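PDB 3CMI: glutathione peroxidase-like peroxiredoxin HYR1 from Saccharomyces cerevisiae, which reduces hydroperoxides at the expense of thioredoxin and, as a sensor of hydroperoxide stress, oxidises and so activates the transcription factor YAP1. Local coordinates for residues S10-L15 with D28-K33; L15-K20 with P99-I104; Y50-A55 with L153-S158; R129-N134 with Y147-S152. All coordinates share one frame; numbering follows the deposited sequence.

Contact 1: residues S10-L15 with D28-K33; sequences SEFYKL and DQLKGK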
loop_
_atom_site.group_PDB
_atom_site.type_symbol
_atom_site.label_atom_id
_atom_site.label_comp_id
_atom_site.label_asym_id
_atom_site.label_seq_id
_atom_site.Cartn_x
_atom_site.Cartn_y
_atom_site.Cartn_z
ATOM N N SER A 10 -8.054 -12.403 -9.671
ATOM C CA SER A 10 -7.904 -12.253 -8.194
ATOM C C SER A 10 -8.884 -11.226 -7.631
ATOM O O SER A 10 -9.335 -10.328 -8.350
ATOM C CB SER A 10 -6.466 -11.863 -7.835
ATOM O OG SER A 10 -6.157 -10.561 -8.304
ATOM N N GLU A 11 -9.202 -11.369 -6.342
ATOM C CA GLU A 11 -10.100 -10.454 -5.631
ATOM C C GLU A 11 -9.499 -9.049 -5.553
ATOM O O GLU A 11 -10.224 -8.057 -5.439
ATOM C CB GLU A 11 -10.393 -10.984 -4.222
ATOM C CG GLU A 11 -11.640 -10.386 -3.565
ATOM C CD GLU A 11 -11.820 -10.813 -2.111
ATOM O OE1 GLU A 11 -12.087 -9.928 -1.267
ATOM O OE2 GLU A 11 -11.699 -12.022 -1.807
ATOM N N PHE A 12 -8.170 -8.984 -5.619
ATOM C CA PHE A 12 -7.425 -7.728 -5.592
ATOM C C PHE A 12 -7.840 -6.759 -6.704
ATOM O O PHE A 12 -7.961 -5.558 -6.471
ATOM C CB PHE A 12 -5.920 -8.015 -5.678
ATOM C CG PHE A 12 -5.059 -6.785 -5.643
ATOM C CD1 PHE A 12 -4.836 -6.110 -4.445
ATOM C CD2 PHE A 12 -4.466 -6.305 -6.806
ATOM C CE1 PHE A 12 -4.036 -4.973 -4.409
ATOM C CE2 PHE A 12 -3.667 -5.170 -6.784
ATOM C CZ PHE A 12 -3.449 -4.500 -5.588
ATOM N N TYR A 13 -8.053 -7.282 -7.909
ATOM C CA TYR A 13 -8.370 -6.438 -9.058
ATOM C C TYR A 13 -9.825 -5.979 -9.065
ATOM O O TYR A 13 -10.192 -5.094 -9.839
ATOM C CB TYR A 13 -8.006 -7.136 -10.374
ATOM C CG TYR A 13 -6.527 -7.433 -10.530
ATOM C CD1 TYR A 13 -5.565 -6.458 -10.259
ATOM C CD2 TYR A 13 -6.092 -8.685 -10.960
ATOM C CE1 TYR A 13 -4.205 -6.725 -10.405
ATOM C CE2 TYR A 13 -4.735 -8.963 -11.110
ATOM C CZ TYR A 13 -3.798 -7.979 -10.829
ATOM O OH TYR A 13 -2.457 -8.249 -10.979
ATOM N N LYS A 14 -10.635 -6.579 -8.194
ATOM C CA LYS A 14 -12.040 -6.202 -8.015
ATOM C C LYS A 14 -12.190 -4.940 -7.159
ATOM O O LYS A 14 -13.224 -4.272 -7.203
ATOM C CB LYS A 14 -12.826 -7.354 -7.384
ATOM C CG LYS A 14 -13.191 -8.484 -8.338
ATOM C CD LYS A 14 -13.463 -9.770 -7.567
ATOM C CE LYS A 14 -13.918 -10.900 -8.479
ATOM N NZ LYS A 14 -15.402 -10.916 -8.655
ATOM N N LEU A 15 -11.150 -4.630 -6.386
ATOM C CA LEU A 15 -11.124 -3.467 -5.497
ATOM C C LEU A 15 -11.172 -2.146 -6.256
ATOM O O LEU A 15 -10.496 -1.980 -7.270
ATOM C CB LEU A 15 -9.860 -3.498 -4.638
ATOM C CG LEU A 15 -9.801 -4.173 -3.260
ATOM C CD1 LEU A 15 -10.977 -5.104 -2.939
ATOM C CD2 LEU A 15 -8.449 -4.888 -3.078
ATOM N N ASP A 28 -8.025 -2.826 -11.250
ATOM C CA ASP A 28 -7.784 -3.597 -12.470
ATOM C C ASP A 28 -6.725 -2.931 -13.359
ATOM O O ASP A 28 -6.061 -3.605 -14.149
ATOM C CB ASP A 28 -9.083 -3.881 -13.239
ATOM C CG ASP A 28 -9.698 -2.634 -13.843
ATOM O OD1 ASP A 28 -10.398 -2.763 -14.868
ATOM O OD2 ASP A 28 -9.492 -1.528 -13.300
ATOM N N GLN A 29 -6.556 -1.615 -13.205
ATOM C CA GLN A 29 -5.497 -0.873 -13.905
ATOM C C GLN A 29 -4.108 -1.272 -13.395
ATOM O O GLN A 29 -3.090 -0.937 -14.009
ATOM C CB GLN A 29 -5.701 0.641 -13.752
ATOM C CG GLN A 29 -5.366 1.197 -12.359
ATOM C CD GLN A 29 -5.820 2.637 -12.171
ATOM O OE1 GLN A 29 -6.822 2.906 -11.496
ATOM N NE2 GLN A 29 -5.091 3.569 -12.775
ATOM N N LEU A 30 -4.085 -1.994 -12.277
ATOM C CA LEU A 30 -2.847 -2.406 -11.616
ATOM C C LEU A 30 -2.330 -3.767 -12.095
ATOM O O LEU A 30 -1.301 -4.243 -11.611
ATOM C CB LEU A 30 -3.055 -2.433 -10.097
ATOM C CG LEU A 30 -2.729 -1.216 -9.218
ATOM C CD1 LEU A 30 -2.964 0.138 -9.898
ATOM C CD2 LEU A 30 -3.470 -1.303 -7.894
ATOM N N LYS A 31 -3.048 -4.381 -13.038
ATOM C CA LYS A 31 -2.696 -5.699 -13.571
ATOM C C LYS A 31 -1.332 -5.675 -14.256
ATOM O O LYS A 31 -1.067 -4.811 -15.096
ATOM C CB LYS A 31 -3.767 -6.195 -14.550
ATOM C CG LYS A 31 -5.072 -6.631 -13.895
ATOM C CD LYS A 31 -6.142 -6.950 -14.925
ATOM C CE LYS A 31 -7.460 -7.318 -14.252
ATOM N NZ LYS A 31 -8.585 -7.422 -15.232
ATOM N N GLY A 32 -0.476 -6.621 -13.882
ATOM C CA GLY A 32 0.874 -6.712 -14.432
ATOM C C GLY A 32 1.864 -5.785 -13.751
ATOM O O GLY A 32 3.010 -5.670 -14.185
ATOM N N LYS A 33 1.416 -5.125 -12.684
ATOM C CA LYS A 33 2.254 -4.206 -11.916
ATOM C C LYS A 33 2.535 -4.751 -10.529
ATOM O O LYS A 33 1.665 -5.365 -9.907
ATOM C CB LYS A 33 1.586 -2.827 -11.788
ATOM C CG LYS A 33 1.851 -1.859 -12.942
ATOM C CD LYS A 33 1.058 -2.220 -14.183
ATOM C CE LYS A 33 1.229 -1.178 -15.292
ATOM N NZ LYS A 33 0.401 0.032 -15.014
HETATM O O HOH W 1 -0.834 -6.582 -9.604
#
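Tyr13 OH and Lys33 O meet through one water rather than directly: the water lies 2.7 Å from Tyr13 OH and is placed to donate to Lys33 O at 2.8 Å. The bridge joins the start of the modelled chain to the type II beta turn Leu30-Lys33, which leads into strand 34-41 of the thioredoxin-like fold. That turn is closed by Lys33 N bonding to Leu30 O, and Gly32 occupies it with positive phi.

No direct hydrogen bond crosses between 10-15 and 28-33, and the packing rests on one face of the Tyr13 ring and on its neighbour Phe12. Lys31 sets CG over the centre of that face in a CH-pi contact; CG stands 3.4 Å from the ring centroid and only 4° off the normal. Beyond CG the lysine runs extended, and its CE lies 3.8 Å from Tyr13 CG, near the root of the ring.

In Phe12, CG is anti to the backbone N (chi1 -179°), beside the carbonyl carbon. The buried ring also meets Phe27, Phe117 of helix 113-121 and Ile37 of strand 34-41. Leu30, which touches Val35 on the same strand, crosses the phenylalanine side chain at about a right angle, and its CD2 methyl comes to 3.9 Å from Phe12 CZ.

Contact 2: residues L15-K20 with P99-I104; sequences LAPVDK and PIMKKI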
loop_
_atom_site.group_PDB
_atom_site.type_symbol
_atom_site.label_atom_id
_atom_site.label_comp_id
_atom_site.label_asym_id
_atom_site.label_seq_id
_atom_site.Cartn_x
_atom_site.Cartn_y
_atom_site.Cartn_z
ATOM N N LEU A 15 -11.150 -4.630 -6.386
ATOM C CA LEU A 15 -11.124 -3.467 -5.497
ATOM C C LEU A 15 -11.172 -2.146 -6.256
ATOM O O LEU A 15 -10.496 -1.980 -7.270
ATOM C CB LEU A 15 -9.860 -3.498 -4.638
ATOM C CG LEU A 15 -9.801 -4.173 -3.260
ATOM C CD1 LEU A 15 -10.977 -5.104 -2.939
ATOM C CD2 LEU A 15 -8.449 -4.888 -3.078
ATOM N N ALA A 16 -11.972 -1.211 -5.751
ATOM C CA ALA A 16 -12.047 0.126 -6.325
ATOM C C ALA A 16 -12.262 1.175 -5.227
ATOM O O ALA A 16 -13.386 1.663 -5.039
ATOM C CB ALA A 16 -13.157 0.200 -7.390
ATOM N N PRO A 17 -11.184 1.525 -4.496
ATOM C CA PRO A 17 -11.282 2.570 -3.477
ATOM C C PRO A 17 -11.484 3.948 -4.101
ATOM O O PRO A 17 -11.127 4.163 -5.264
ATOM C CB PRO A 17 -9.918 2.510 -2.792
ATOM C CG PRO A 17 -8.995 2.007 -3.858
ATOM C CD PRO A 17 -9.815 0.982 -4.584
ATOM N N VAL A 18 -12.046 4.868 -3.328
ATOM C CA VAL A 18 -12.234 6.243 -3.782
ATOM C C VAL A 18 -10.885 6.975 -3.753
ATOM O O VAL A 18 -10.156 6.882 -2.768
ATOM C CB VAL A 18 -13.272 6.982 -2.904
ATOM C CG1 VAL A 18 -13.501 8.380 -3.411
ATOM C CG2 VAL A 18 -14.597 6.215 -2.863
ATOM N N ASP A 19 -10.553 7.696 -4.823
ATOM C CA ASP A 19 -9.282 8.427 -4.854
ATOM C C ASP A 19 -9.384 9.791 -4.163
ATOM O O ASP A 19 -10.438 10.143 -3.620
ATOM C CB ASP A 19 -8.688 8.514 -6.280
ATOM C CG ASP A 19 -9.376 9.558 -7.173
ATOM O OD1 ASP A 19 -8.983 9.657 -8.357
ATOM O OD2 ASP A 19 -10.293 10.281 -6.720
ATOM N N LYS A 20 -8.280 10.536 -4.183
ATOM C CA LYS A 20 -8.175 11.856 -3.551
ATOM C C LYS A 20 -9.202 12.866 -4.085
ATOM O O LYS A 20 -9.696 13.707 -3.328
ATOM C CB LYS A 20 -6.753 12.397 -3.742
ATOM C CG LYS A 20 -6.346 13.526 -2.798
ATOM C CD LYS A 20 -5.002 14.140 -3.201
ATOM C CE LYS A 20 -5.147 15.080 -4.392
ATOM N NZ LYS A 20 -3.901 15.857 -4.669
ATOM N N PRO A 99 -0.124 7.613 -6.678
ATOM C CA PRO A 99 -1.548 7.768 -6.333
ATOM C C PRO A 99 -1.845 7.831 -4.832
ATOM O O PRO A 99 -1.463 6.935 -4.075
ATOM C CB PRO A 99 -2.202 6.531 -6.963
ATOM C CG PRO A 99 -1.287 6.164 -8.078
ATOM C CD PRO A 99 0.088 6.433 -7.538
ATOM N N ILE A 100 -2.516 8.909 -4.431
ATOM C CA ILE A 100 -3.023 9.094 -3.073
ATOM C C ILE A 100 -4.547 8.995 -3.115
ATOM O O ILE A 100 -5.192 9.551 -4.003
ATOM C CB ILE A 100 -2.566 10.457 -2.469
ATOM C CG1 ILE A 100 -1.031 10.531 -2.365
ATOM C CG2 ILE A 100 -3.245 10.744 -1.123
ATOM C CD1 ILE A 100 -0.385 9.581 -1.346
ATOM N N MET A 101 -5.118 8.270 -2.160
ATOM C CA MET A 101 -6.552 8.001 -2.153
ATOM C C MET A 101 -7.268 8.900 -1.152
ATOM O O MET A 101 -6.623 9.646 -0.417
ATOM C CB MET A 101 -6.804 6.526 -1.814
ATOM C CG MET A 101 -6.077 5.521 -2.708
ATOM S SD MET A 101 -6.775 5.373 -4.370
ATOM C CE MET A 101 -5.621 6.365 -5.311
ATOM N N LYS A 102 -8.603 8.835 -1.146
ATOM C CA LYS A 102 -9.422 9.453 -0.104
ATOM C C LYS A 102 -9.089 8.843 1.268
ATOM O O LYS A 102 -8.773 7.648 1.367
ATOM C CB LYS A 102 -10.915 9.258 -0.422
ATOM C CG LYS A 102 -11.889 9.992 0.500
ATOM C CD LYS A 102 -13.346 9.636 0.172
ATOM C CE LYS A 102 -14.320 10.175 1.223
ATOM N NZ LYS A 102 -15.670 9.527 1.136
ATOM N N LYS A 103 -9.161 9.671 2.313
ATOM C CA LYS A 103 -8.940 9.225 3.693
ATOM C C LYS A 103 -9.896 8.088 4.072
ATOM O O LYS A 103 -11.087 8.135 3.765
ATOM C CB LYS A 103 -9.083 10.397 4.674
ATOM C CG LYS A 103 -8.739 10.052 6.132
ATOM C CD LYS A 103 -9.074 11.195 7.093
ATOM C CE LYS A 103 -10.555 11.230 7.478
ATOM N NZ LYS A 103 -10.947 10.103 8.380
ATOM N N ILE A 104 -9.348 7.061 4.717
ATOM C CA ILE A 104 -10.118 5.890 5.136
ATOM C C ILE A 104 -9.795 5.513 6.573
ATOM O O ILE A 104 -8.835 6.026 7.160
ATOM C CB ILE A 104 -9.811 4.637 4.255
ATOM C CG1 ILE A 104 -8.309 4.309 4.278
ATOM C CG2 ILE A 104 -10.349 4.810 2.836
ATOM C CD1 ILE A 104 -7.976 2.836 4.072
HETATM O O HOH W 2 -9.836 5.531 -0.433
#
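Pro17 opens the contact by setting its ring carbon CG 4.1 Å from Met101 SD, the two side chains crossing at a slant. At Val18 the backbone takes over: its carbonyl oxygen accepts Lys102 N at 3.0 Å, with an N-H...O angle of 157°, and receives a water that also donates to Lys102 O. The valine side chain lies beside that of Lys102, both pointing the same way, and CG1 rests 3.8 Å from Lys102 CD.

Asp19 pairs with Met101 in a single beta bridge. Its CB touches Met101 CE at 3.9 Å; the methionine chain, bent at chi2 and chi3, brings CE there. The carboxylate of Asp19 turns to Gln23, whose backbone N bonds to OD2. Lys20 completes the bridge: its N donates to Ile100 O at 3.2 Å along a more bent path of 135°. Two bonds around one residue pair thus tie together loops 79 residues apart in sequence.

Met101 ties the bridge to strand 65-72, through a backbone bond to Gly69 and side-chain contact with Ile68, and Pro99 is also backbone-bonded to Gly69. Pro17, just before the bridge, packs on Phe70 of that strand and on Val114 of helix 113-121.

Contact 3: residues Y50-A55 with L153-S158; sequences YKELEA and LTKPSS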
loop_
_atom_site.group_PDB
_atom_site.type_symbol
_atom_site.label_atom_id
_atom_site.label_comp_id
_atom_site.label_asym_id
_atom_site.label_seq_id
_atom_site.Cartn_x
_atom_site.Cartn_y
_atom_site.Cartn_z
ATOM N N TYR A 50 7.687 10.025 3.611
ATOM C CA TYR A 50 7.196 10.335 2.271
ATOM C C TYR A 50 8.328 10.479 1.256
ATOM O O TYR A 50 8.171 10.117 0.089
ATOM C CB TYR A 50 6.339 11.604 2.290
ATOM C CG TYR A 50 5.128 11.501 3.188
ATOM C CD1 TYR A 50 5.131 12.075 4.455
ATOM C CD2 TYR A 50 3.983 10.822 2.775
ATOM C CE1 TYR A 50 4.027 11.977 5.293
ATOM C CE2 TYR A 50 2.873 10.722 3.605
ATOM C CZ TYR A 50 2.903 11.300 4.863
ATOM O OH TYR A 50 1.813 11.210 5.694
ATOM N N LYS A 51 9.464 11.008 1.705
ATOM C CA LYS A 51 10.638 11.141 0.850
ATOM C C LYS A 51 11.155 9.775 0.393
ATOM O O LYS A 51 11.473 9.596 -0.783
ATOM C CB LYS A 51 11.746 11.931 1.552
ATOM C CG LYS A 51 11.547 13.441 1.534
ATOM C CD LYS A 51 12.849 14.172 1.838
ATOM C CE LYS A 51 12.638 15.678 1.873
ATOM N NZ LYS A 51 13.923 16.431 1.962
ATOM N N GLU A 52 11.223 8.821 1.323
ATOM C CA GLU A 52 11.676 7.463 1.013
ATOM C C GLU A 52 10.731 6.735 0.053
ATOM O O GLU A 52 11.184 6.033 -0.851
ATOM C CB GLU A 52 11.901 6.639 2.289
ATOM C CG GLU A 52 13.228 6.922 2.990
ATOM C CD GLU A 52 13.753 5.738 3.804
ATOM O OE1 GLU A 52 14.274 5.965 4.920
ATOM O OE2 GLU A 52 13.661 4.584 3.327
ATOM N N LEU A 53 9.423 6.910 0.252
ATOM C CA LEU A 53 8.415 6.321 -0.627
ATOM C C LEU A 53 8.505 6.897 -2.033
ATOM O O LEU A 53 8.478 6.153 -3.014
ATOM C CB LEU A 53 7.007 6.535 -0.064
ATOM C CG LEU A 53 6.624 5.737 1.184
ATOM C CD1 LEU A 53 5.398 6.351 1.832
ATOM C CD2 LEU A 53 6.406 4.260 0.862
ATOM N N GLU A 54 8.613 8.222 -2.115
ATOM C CA GLU A 54 8.750 8.930 -3.388
ATOM C C GLU A 54 10.001 8.487 -4.149
ATOM O O GLU A 54 9.958 8.322 -5.371
ATOM C CB GLU A 54 8.749 10.446 -3.159
ATOM C CG GLU A 54 8.807 11.315 -4.430
ATOM C CD GLU A 54 7.602 11.154 -5.355
ATOM O OE1 GLU A 54 7.663 11.684 -6.479
ATOM O OE2 GLU A 54 6.600 10.508 -4.978
ATOM N N ALA A 55 11.100 8.277 -3.421
ATOM C CA ALA A 55 12.343 7.792 -4.010
ATOM C C ALA A 55 12.162 6.394 -4.606
ATOM O O ALA A 55 12.646 6.115 -5.699
ATOM C CB ALA A 55 13.481 7.805 -2.979
ATOM N N LEU A 153 8.043 0.238 10.808
ATOM C CA LEU A 153 9.448 0.576 11.028
ATOM C C LEU A 153 10.375 0.171 9.882
ATOM O O LEU A 153 11.489 0.703 9.771
ATOM C CB LEU A 153 9.960 -0.007 12.355
ATOM C CG LEU A 153 9.358 0.542 13.657
ATOM C CD1 LEU A 153 9.918 -0.208 14.863
ATOM C CD2 LEU A 153 9.584 2.050 13.801
ATOM N N THR A 154 9.938 -0.763 9.035
ATOM C CA THR A 154 10.798 -1.184 7.931
ATOM C C THR A 154 10.760 -0.105 6.864
ATOM O O THR A 154 9.692 0.259 6.370
ATOM C CB THR A 154 10.479 -2.603 7.344
ATOM O OG1 THR A 154 10.033 -2.503 5.988
ATOM C CG2 THR A 154 9.478 -3.346 8.168
ATOM N N LYS A 155 11.937 0.422 6.544
ATOM C CA LYS A 155 12.064 1.541 5.623
ATOM C C LYS A 155 11.785 1.084 4.189
ATOM O O LYS A 155 12.130 -0.039 3.824
ATOM C CB LYS A 155 13.443 2.194 5.751
ATOM C CG LYS A 155 13.923 2.343 7.197
ATOM C CD LYS A 155 14.399 3.762 7.520
ATOM C CE LYS A 155 13.223 4.666 7.929
ATOM N NZ LYS A 155 13.664 6.009 8.417
ATOM N N PRO A 156 11.118 1.940 3.386
ATOM C CA PRO A 156 10.777 1.585 2.008
ATOM C C PRO A 156 11.981 1.113 1.194
ATOM O O PRO A 156 11.866 0.154 0.429
ATOM C CB PRO A 156 10.214 2.896 1.441
ATOM C CG PRO A 156 9.650 3.585 2.624
ATOM C CD PRO A 156 10.620 3.284 3.735
ATOM N N SER A 157 13.125 1.770 1.374
ATOM C CA SER A 157 14.369 1.401 0.691
ATOM C C SER A 157 14.779 -0.058 0.935
ATOM O O SER A 157 15.358 -0.703 0.056
ATOM C CB SER A 157 15.499 2.344 1.113
ATOM O OG SER A 157 15.697 2.307 2.520
ATOM N N SER A 158 14.470 -0.576 2.123
ATOM C CA SER A 158 14.798 -1.959 2.492
ATOM C C SER A 158 14.047 -3.016 1.668
ATOM O O SER A 158 14.427 -4.193 1.655
ATOM C CB SER A 158 14.538 -2.172 3.982
ATOM O OG SER A 158 15.515 -1.493 4.756
#
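Glu52, reaching out from helix 47-60, supplies the polar half of the contact with both carboxylate oxygens. OE2 accepts the hydroxyl of Ser157, OG to OE2 3.2 Å, the donor standing 37° out of the carboxylate plane; Ser157 N adds a weak bond to OE2 at 3.5 Å. OE1 instead forms a salt bridge with Lys155 NZ at 3.6 Å. The lysine reaches it by bending at chi2 and chi3, which brings its CD and CE beside the same oxygen.

The apolar half centres on Pro156. Its CG packs 3.8 Å from Leu53 CD2 and equally close to Glu52 CB, the ring crossing both side chains at about a right angle. Leu53 continues inward to Leu36 of strand 34-41 and to Phe98.

One carboxylate therefore joins the helix to the loop and 3-10 turn ahead of helix 160-167. With Lys155 and the hydroxyl of Ser157 around it, and the backbone N-H of Ser157 as a weak third partner, it would probably be stabilised as the anion.

Contact 4: residues R129-N134 with Y147-S152; sequences RGIKWN and YERYSS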
loop_
_atom_site.group_PDB
_atom_site.type_symbol
_atom_site.label_atom_id
_atom_site.label_comp_id
_atom_site.label_asym_id
_atom_site.label_seq_id
_atom_site.Cartn_x
_atom_site.Cartn_y
_atom_site.Cartn_z
ATOM N N ARG A 129 -4.859 -8.581 13.985
ATOM C CA ARG A 129 -4.701 -8.532 12.533
ATOM C C ARG A 129 -4.586 -7.093 12.065
ATOM O O ARG A 129 -4.044 -6.825 10.994
ATOM C CB ARG A 129 -5.902 -9.178 11.840
ATOM C CG ARG A 129 -6.091 -10.648 12.178
ATOM C CD ARG A 129 -7.459 -11.185 11.775
ATOM N NE ARG A 129 -7.568 -11.355 10.329
ATOM C CZ ARG A 129 -8.193 -10.506 9.518
ATOM N NH1 ARG A 129 -8.231 -10.748 8.216
ATOM N NH2 ARG A 129 -8.780 -9.417 10.006
ATOM N N GLY A 130 -5.097 -6.172 12.874
ATOM C CA GLY A 130 -5.178 -4.766 12.505
ATOM C C GLY A 130 -3.845 -4.101 12.229
ATOM O O GLY A 130 -2.786 -4.625 12.586
ATOM N N ILE A 131 -3.912 -2.943 11.575
ATOM C CA ILE A 131 -2.741 -2.111 11.317
ATOM C C ILE A 131 -2.318 -1.463 12.630
ATOM O O ILE A 131 -3.151 -0.903 13.347
ATOM C CB ILE A 131 -3.050 -1.021 10.255
ATOM C CG1 ILE A 131 -3.636 -1.644 8.970
ATOM C CG2 ILE A 131 -1.807 -0.159 9.967
ATOM C CD1 ILE A 131 -2.735 -2.691 8.267
ATOM N N LYS A 132 -1.030 -1.553 12.944
ATOM C CA LYS A 132 -0.515 -1.096 14.239
ATOM C C LYS A 132 -0.255 0.409 14.281
ATOM O O LYS A 132 -0.575 1.066 15.274
ATOM C CB LYS A 132 0.756 -1.867 14.635
ATOM C CG LYS A 132 0.520 -3.130 15.463
ATOM C CD LYS A 132 0.022 -4.299 14.609
ATOM C CE LYS A 132 -0.294 -5.534 15.457
ATOM N NZ LYS A 132 0.931 -6.291 15.864
ATOM N N TRP A 133 0.337 0.946 13.213
ATOM C CA TRP A 133 0.654 2.371 13.154
ATOM C C TRP A 133 0.723 2.887 11.717
ATOM O O TRP A 133 0.513 2.134 10.765
ATOM C CB TRP A 133 1.964 2.666 13.907
ATOM C CG TRP A 133 1.907 3.937 14.716
ATOM C CD1 TRP A 133 1.176 4.153 15.857
ATOM C CD2 TRP A 133 2.600 5.163 14.447
ATOM N NE1 TRP A 133 1.372 5.437 16.310
ATOM C CE2 TRP A 133 2.241 6.078 15.466
ATOM C CE3 TRP A 133 3.491 5.577 13.447
ATOM C CZ2 TRP A 133 2.743 7.385 15.512
ATOM C CZ3 TRP A 133 3.990 6.879 13.492
ATOM C CH2 TRP A 133 3.614 7.766 14.519
ATOM N N ASN A 134 0.999 4.179 11.572
ATOM C CA ASN A 134 1.241 4.790 10.264
ATOM C C ASN A 134 2.307 4.048 9.464
ATOM O O ASN A 134 3.253 3.510 10.040
ATOM C CB ASN A 134 1.668 6.246 10.438
ATOM C CG ASN A 134 0.564 7.120 10.990
ATOM O OD1 ASN A 134 -0.586 7.040 10.553
ATOM N ND2 ASN A 134 0.909 7.970 11.951
ATOM N N TYR A 147 2.232 -10.617 -1.532
ATOM C CA TYR A 147 3.503 -11.295 -1.290
ATOM C C TYR A 147 3.892 -11.270 0.185
ATOM O O TYR A 147 4.292 -12.296 0.745
ATOM C CB TYR A 147 4.616 -10.674 -2.144
ATOM C CG TYR A 147 5.970 -11.325 -1.953
ATOM C CD1 TYR A 147 6.951 -10.720 -1.164
ATOM C CD2 TYR A 147 6.267 -12.551 -2.551
ATOM C CE1 TYR A 147 8.194 -11.319 -0.979
ATOM C CE2 TYR A 147 7.516 -13.159 -2.374
ATOM C CZ TYR A 147 8.471 -12.534 -1.585
ATOM O OH TYR A 147 9.705 -13.120 -1.405
ATOM N N GLU A 148 3.783 -10.093 0.803
ATOM C CA GLU A 148 4.192 -9.907 2.194
ATOM C C GLU A 148 3.709 -8.584 2.783
ATOM O O GLU A 148 3.514 -7.593 2.070
ATOM C CB GLU A 148 5.723 -10.019 2.325
ATOM C CG GLU A 148 6.267 -10.116 3.758
ATOM C CD GLU A 148 5.623 -11.227 4.578
ATOM O OE1 GLU A 148 6.239 -12.302 4.679
ATOM O OE2 GLU A 148 4.500 -11.031 5.109
ATOM N N ARG A 149 3.517 -8.603 4.100
ATOM C CA ARG A 149 3.167 -7.440 4.899
ATOM C C ARG A 149 4.380 -7.030 5.746
ATOM O O ARG A 149 5.032 -7.876 6.369
ATOM C CB ARG A 149 1.979 -7.800 5.786
ATOM C CG ARG A 149 1.459 -6.714 6.704
ATOM C CD ARG A 149 0.373 -7.318 7.589
ATOM N NE ARG A 149 -0.185 -6.371 8.544
ATOM C CZ ARG A 149 -1.344 -6.539 9.172
ATOM N NH1 ARG A 149 -2.091 -7.608 8.932
ATOM N NH2 ARG A 149 -1.765 -5.627 10.037
ATOM N N TYR A 150 4.679 -5.735 5.763
ATOM C CA TYR A 150 5.841 -5.213 6.483
ATOM C C TYR A 150 5.409 -4.177 7.502
ATOM O O TYR A 150 4.469 -3.421 7.266
ATOM C CB TYR A 150 6.836 -4.587 5.506
ATOM C CG TYR A 150 7.280 -5.528 4.411
ATOM C CD1 TYR A 150 6.604 -5.574 3.192
ATOM C CD2 TYR A 150 8.370 -6.382 4.601
ATOM C CE1 TYR A 150 7.006 -6.446 2.186
ATOM C CE2 TYR A 150 8.780 -7.256 3.601
ATOM C CZ TYR A 150 8.093 -7.280 2.398
ATOM O OH TYR A 150 8.489 -8.140 1.404
ATOM N N SER A 151 6.110 -4.132 8.630
ATOM C CA SER A 151 5.764 -3.204 9.702
ATOM C C SER A 151 6.082 -1.748 9.345
ATOM O O SER A 151 6.815 -1.471 8.391
ATOM C CB SER A 151 6.477 -3.598 10.995
ATOM O OG SER A 151 7.871 -3.418 10.859
ATOM N N SER A 152 5.533 -0.829 10.135
ATOM C CA SER A 152 5.774 0.609 9.975
ATOM C C SER A 152 7.244 1.027 10.093
ATOM O O SER A 152 7.641 2.053 9.538
ATOM C CB SER A 152 4.929 1.405 10.975
ATOM O OG SER A 152 4.793 0.718 12.205
#
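Arg149 has CG anti to the backbone N (chi1 180°), and the chain stays extended to NE, bringing NE out from strand 146-150; the guanidinium at its end meets the carbonyl oxygen of Arg129. The group grips that one oxygen end-on: NH2 to Arg129 O is 2.7 Å and NH1 to Arg129 O is 2.9 Å. Arg129 O lies in the guanidinium plane, although the two donors approach the carbonyl differently, NH1 in its plane and NH2 37° above it.

Ile131 crosses the arginine at a slant, its CD1 methyl 3.6 Å from Arg149 NH2. Further partners fix the cation: Lys122 O accepts from NH1, and Glu136 bonds to both segments, through OE1 to Arg149 NH2 in a salt bridge and through OE2 to Lys132 N.

Just before the arginine, Tyr147 and Glu148 both face Leu139, a classic beta bulge, and Glu148 OE2 accepts Arg149 N through its anti lone pair. The contact thus fastens the loop after helix 113-121 to an edge strand of the thioredoxin-like sheet; the side chain of Asn134, later in the loop, is about 10 Å from that of Cys44, the peroxidatic cysteine.

How the contacts relate
The four contacts illustrate how loops are secured around a thioredoxin-like core. Contacts 1 and 2 share Leu15 and cross along the chain, their centres 14 Å apart; together they tie the N-terminal loop to the approach of strand 34-41 and to the loop after strand 65-72. Contacts 3 and 4 are also 14 Å apart between centres, with contact 4 nested inside the loop closed by contact 3, and their adjoining segments carry the chain from edge strand 146-150 towards helix 160-167. Contact 1 lies across the chain's centre from both, centre to centre about 23 Å from contact 3 and 20 Å from contact 4. Early and late segments are thereby anchored around one four-stranded sheet.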